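Local coordinates for STU0660 (PDB 3ZTH), which is a large Csn2-type CRISPR-associated protein that takes part in bacterial immunity, binds magnesium and probably binds DNA, at residues Gln6-Glu11 and Lys31-Gln36. Sequence-based numbering, arbitrary orientation.
Sequences QHPYKE and KYYTWQ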
ATOM      1  N   GLN A   6      12.637  32.523  13.211  1.00 32.98           N
ATOM      2  CA  GLN A   6      13.192  32.854  11.921  1.00 34.65           C
ATOM      3  C   GLN A   6      12.148  33.347  10.927  1.00 37.36           C
ATOM      4  O   GLN A   6      11.068  32.766  10.777  1.00 36.34           O
ATOM      5  CB  GLN A   6      13.908  31.645  11.345  1.00 35.27           C
ATOM      6  CG  GLN A   6      14.936  32.015  10.300  1.00 36.65           C
ATOM      7  CD  GLN A   6      15.821  30.849   9.947  1.00 37.81           C
ATOM      8  OE1 GLN A   6      16.255  30.092  10.828  1.00 37.55           O
ATOM      9  NE2 GLN A   6      16.108  30.694   8.655  1.00 37.31           N
ATOM     10  N   HIS A   7      12.498  34.429  10.243  1.00 39.79           N
ATOM     11  CA  HIS A   7      11.644  35.042   9.242  1.00 43.08           C
ATOM     12  C   HIS A   7      12.378  34.923   7.912  1.00 44.36           C
ATOM     13  O   HIS A   7      13.577  35.167   7.840  1.00 44.96           O
ATOM     14  CB  HIS A   7      11.439  36.515   9.576  1.00 45.94           C
ATOM     15  CG  HIS A   7      10.465  37.208   8.677  1.00 51.14           C
ATOM     16  ND1 HIS A   7       9.108  37.212   8.913  1.00 51.72           N
ATOM     17  CD2 HIS A   7      10.651  37.919   7.539  1.00 52.37           C
ATOM     18  CE1 HIS A   7       8.499  37.898   7.961  1.00 53.05           C
ATOM     19  NE2 HIS A   7       9.414  38.338   7.115  1.00 53.72           N
ATOM     20  N   PRO A   8      11.666  34.568   6.837  1.00 46.80           N
ATOM     21  CA  PRO A   8      12.301  34.428   5.523  1.00 48.96           C
ATOM     22  C   PRO A   8      13.211  35.565   5.037  1.00 49.88           C
ATOM     23  O   PRO A   8      14.223  35.298   4.399  1.00 51.77           O
ATOM     24  CB  PRO A   8      11.117  34.170   4.586  1.00 47.33           C
ATOM     25  CG  PRO A   8       9.970  34.816   5.285  1.00 49.59           C
ATOM     26  CD  PRO A   8      10.209  34.418   6.725  1.00 47.98           C
ATOM     27  N   TYR A   9      12.887  36.822   5.316  1.00 50.89           N
ATOM     28  CA  TYR A   9      13.772  37.882   4.839  1.00 54.06           C
ATOM     29  C   TYR A   9      14.052  39.053   5.775  1.00 53.45           C
ATOM     30  O   TYR A   9      14.770  39.988   5.411  1.00 53.75           O
ATOM     31  CB  TYR A   9      13.291  38.412   3.478  1.00 59.54           C
ATOM     32  CG  TYR A   9      11.831  38.157   3.149  1.00 66.30           C
ATOM     33  CD1 TYR A   9      10.805  38.835   3.818  1.00 70.18           C
ATOM     34  CD2 TYR A   9      11.477  37.248   2.148  1.00 69.67           C
ATOM     35  CE1 TYR A   9       9.453  38.613   3.492  1.00 72.21           C
ATOM     36  CE2 TYR A   9      10.134  37.015   1.815  1.00 72.16           C
ATOM     37  CZ  TYR A   9       9.128  37.699   2.488  1.00 73.83           C
ATOM     38  OH  TYR A   9       7.806  37.470   2.148  1.00 75.04           O
ATOM     39  N   LYS A  10      13.505  39.003   6.983  1.00 51.63           N
ATOM     40  CA  LYS A  10      13.725  40.070   7.945  1.00 48.96           C
ATOM     41  C   LYS A  10      14.299  39.528   9.248  1.00 45.74           C
ATOM     42  O   LYS A  10      14.589  38.337   9.371  1.00 45.21           O
ATOM     43  CB  LYS A  10      12.412  40.791   8.232  1.00 52.88           C
ATOM     44  CG  LYS A  10      11.788  41.465   7.025  1.00 57.12           C
ATOM     45  CD  LYS A  10      10.571  42.263   7.449  1.00 62.43           C
ATOM     46  CE  LYS A  10      10.050  43.149   6.332  1.00 65.53           C
ATOM     47  NZ  LYS A  10       8.942  44.019   6.835  1.00 67.84           N
ATOM     48  N   GLU A  11      14.463  40.411  10.220  1.00 42.37           N
ATOM     49  CA  GLU A  11      14.981  40.012  11.518  1.00 42.23           C
ATOM     50  C   GLU A  11      14.045  38.976  12.115  1.00 38.61           C
ATOM     51  O   GLU A  11      12.924  38.800  11.655  1.00 37.21           O
ATOM     52  CB  GLU A  11      15.062  41.222  12.450  1.00 46.59           C
ATOM     53  CG  GLU A  11      13.771  42.027  12.506  1.00 51.71           C
ATOM     54  CD  GLU A  11      13.849  43.195  13.464  1.00 56.29           C
ATOM     55  OE1 GLU A  11      14.859  43.318  14.192  1.00 58.56           O
ATOM     56  OE2 GLU A  11      12.890  43.993  13.490  1.00 59.66           O
ATOM     57  N   LYS A  31       1.128  37.024  12.285  1.00 24.86           N
ATOM     58  CA  LYS A  31       0.687  36.145  13.369  1.00 24.41           C
ATOM     59  C   LYS A  31       0.552  34.741  12.815  1.00 24.89           C
ATOM     60  O   LYS A  31       0.996  33.767  13.426  1.00 25.77           O
ATOM     61  CB  LYS A  31      -0.670  36.595  13.953  1.00 19.75           C
ATOM     62  CG  LYS A  31      -0.596  37.912  14.733  1.00 17.51           C
ATOM     63  CD  LYS A  31      -1.835  38.192  15.591  1.00 16.43           C
ATOM     64  CE  LYS A  31      -3.041  38.562  14.756  1.00 16.59           C
ATOM     65  NZ  LYS A  31      -4.179  38.946  15.627  1.00 15.90           N
ATOM     66  N   TYR A  32      -0.038  34.648  11.632  1.00 24.97           N
ATOM     67  CA  TYR A  32      -0.243  33.354  11.011  1.00 25.96           C
ATOM     68  C   TYR A  32       1.069  32.667  10.690  1.00 25.74           C
ATOM     69  O   TYR A  32       1.220  31.467  10.915  1.00 28.18           O
ATOM     70  CB  TYR A  32      -1.084  33.494   9.741  1.00 24.87           C
ATOM     71  CG  TYR A  32      -1.556  32.159   9.215  1.00 27.90           C
ATOM     72  CD1 TYR A  32      -2.736  31.589   9.685  1.00 28.68           C
ATOM     73  CD2 TYR A  32      -0.811  31.450   8.277  1.00 28.70           C
ATOM     74  CE1 TYR A  32      -3.167  30.350   9.235  1.00 30.40           C
ATOM     75  CE2 TYR A  32      -1.230  30.206   7.816  1.00 31.61           C
ATOM     76  CZ  TYR A  32      -2.415  29.660   8.303  1.00 32.67           C
ATOM     77  OH  TYR A  32      -2.859  28.434   7.850  1.00 34.52           O
ATOM     78  N   TYR A  33       2.011  33.432  10.153  1.00 24.90           N
ATOM     79  CA  TYR A  33       3.317  32.903   9.808  1.00 22.71           C
ATOM     80  C   TYR A  33       4.006  32.390  11.069  1.00 21.63           C
ATOM     81  O   TYR A  33       4.608  31.324  11.065  1.00 21.97           O
ATOM     82  CB  TYR A  33       4.181  33.989   9.169  1.00 21.26           C
ATOM     83  CG  TYR A  33       5.611  33.555   9.018  1.00 21.53           C
ATOM     84  CD1 TYR A  33       5.998  32.726   7.969  1.00 23.70           C
ATOM     85  CD2 TYR A  33       6.573  33.918   9.961  1.00 22.26           C
ATOM     86  CE1 TYR A  33       7.319  32.259   7.860  1.00 25.14           C
ATOM     87  CE2 TYR A  33       7.892  33.459   9.866  1.00 24.22           C
ATOM     88  CZ  TYR A  33       8.254  32.629   8.811  1.00 24.56           C
ATOM     89  OH  TYR A  33       9.548  32.180   8.703  1.00 27.18           O
ATOM     90  N   THR A  34       3.918  33.166  12.141  1.00 21.60           N
ATOM     91  CA  THR A  34       4.533  32.798  13.400  1.00 25.08           C
ATOM     92  C   THR A  34       3.921  31.486  13.885  1.00 28.20           C
ATOM     93  O   THR A  34       4.639  30.592  14.353  1.00 27.93           O
ATOM     94  CB  THR A  34       4.334  33.902  14.439  1.00 25.89           C
ATOM     95  OG1 THR A  34       4.825  35.138  13.907  1.00 26.83           O
ATOM     96  CG2 THR A  34       5.096  33.582  15.710  1.00 26.93           C
ATOM     97  N   TRP A  35       2.600  31.360  13.745  1.00 27.94           N
ATOM     98  CA  TRP A  35       1.914  30.126  14.141  1.00 28.71           C
ATOM     99  C   TRP A  35       2.371  28.938  13.283  1.00 29.00           C
ATOM    100  O   TRP A  35       2.603  27.843  13.795  1.00 30.40           O
ATOM    101  CB  TRP A  35       0.388  30.262  14.003  1.00 25.83           C
ATOM    102  CG  TRP A  35      -0.296  28.941  14.186  1.00 28.70           C
ATOM    103  CD1 TRP A  35      -0.471  28.271  15.362  1.00 29.65           C
ATOM    104  CD2 TRP A  35      -0.744  28.050  13.152  1.00 28.81           C
ATOM    105  NE1 TRP A  35      -0.984  27.019  15.128  1.00 27.41           N
ATOM    106  CE2 TRP A  35      -1.162  26.854  13.783  1.00 27.88           C
ATOM    107  CE3 TRP A  35      -0.824  28.142  11.755  1.00 29.38           C
ATOM    108  CZ2 TRP A  35      -1.655  25.755  13.067  1.00 29.15           C
ATOM    109  CZ3 TRP A  35      -1.315  27.049  11.037  1.00 30.82           C
ATOM    110  CH2 TRP A  35      -1.724  25.869  11.697  1.00 31.62           C
ATOM    111  N   GLN A  36       2.490  29.155  11.979  1.00 29.36           N
ATOM    112  CA  GLN A  36       2.890  28.091  11.060  1.00 30.84           C
ATOM    113  C   GLN A  36       4.274  27.539  11.386  1.00 29.51           C
ATOM    114  O   GLN A  36       4.498  26.334  11.343  1.00 28.72           O
ATOM    115  CB  GLN A  36       2.858  28.612   9.616  1.00 32.95           C
ATOM    116  CG  GLN A  36       3.085  27.554   8.535  1.00 35.23           C
ATOM    117  CD  GLN A  36       1.978  26.507   8.485  1.00 38.18           C
ATOM    118  OE1 GLN A  36       2.071  25.458   9.133  1.00 39.63           O
ATOM    119  NE2 GLN A  36       0.915  26.797   7.727  1.00 34.43           N
TER
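The loop between strands 2-5 and 13-16 is tied to helix 28-43, the helix that follows strand 20-24 of the central sheet, by one tyrosine side chain: Tyr-33 reaches across and puts its phenol end against Gln-6, His-7 and Pro-8. Its CG stands anti to the backbone N (chi1 170°), which points the ring off the helix toward the loop, so that the length of the side chain bridges the gap. The two backbones come closest at the CA atoms of His-7 and Thr-34, 8.5 Å apart. Tyr-33 OH donates a hydrogen bond of 2.6 Å to the backbone O of Gln-6. The acceptor lies in the plane of the phenol ring, at its edge, while the C=O...donor angle is 135° and the donor sits somewhat out of the carbonyl plane. A tyrosine suits this place because it is long, rigid and polar just at its end. Pro-8 meets that end from the opposite direction, its CD 3.4 Å from Tyr-33 CZ, and the same CD also packs on one face of the His-7 imidazole. Because the proline ring closes back on its own backbone nitrogen, this methylene is held beside the main chain where the phenol arrives. The imidazole turns an edge toward the phenol face, with centroids 5.4 Å apart and planes at 67°; its nearest atom, ND1, lies 4.1 Å from Tyr-33 CE2. Ile-13 of strand 13-16 touches both rings. Trp-174 of the second subunit meets the Tyr-33 ring, so Tyr-33 also takes part in the contact between subunits. His-7 ND1 is buried here without a polar partner in the model. The single directional bond across the contact is the phenol-carbonyl one, with the edge-to-face pair and the proline packing around it.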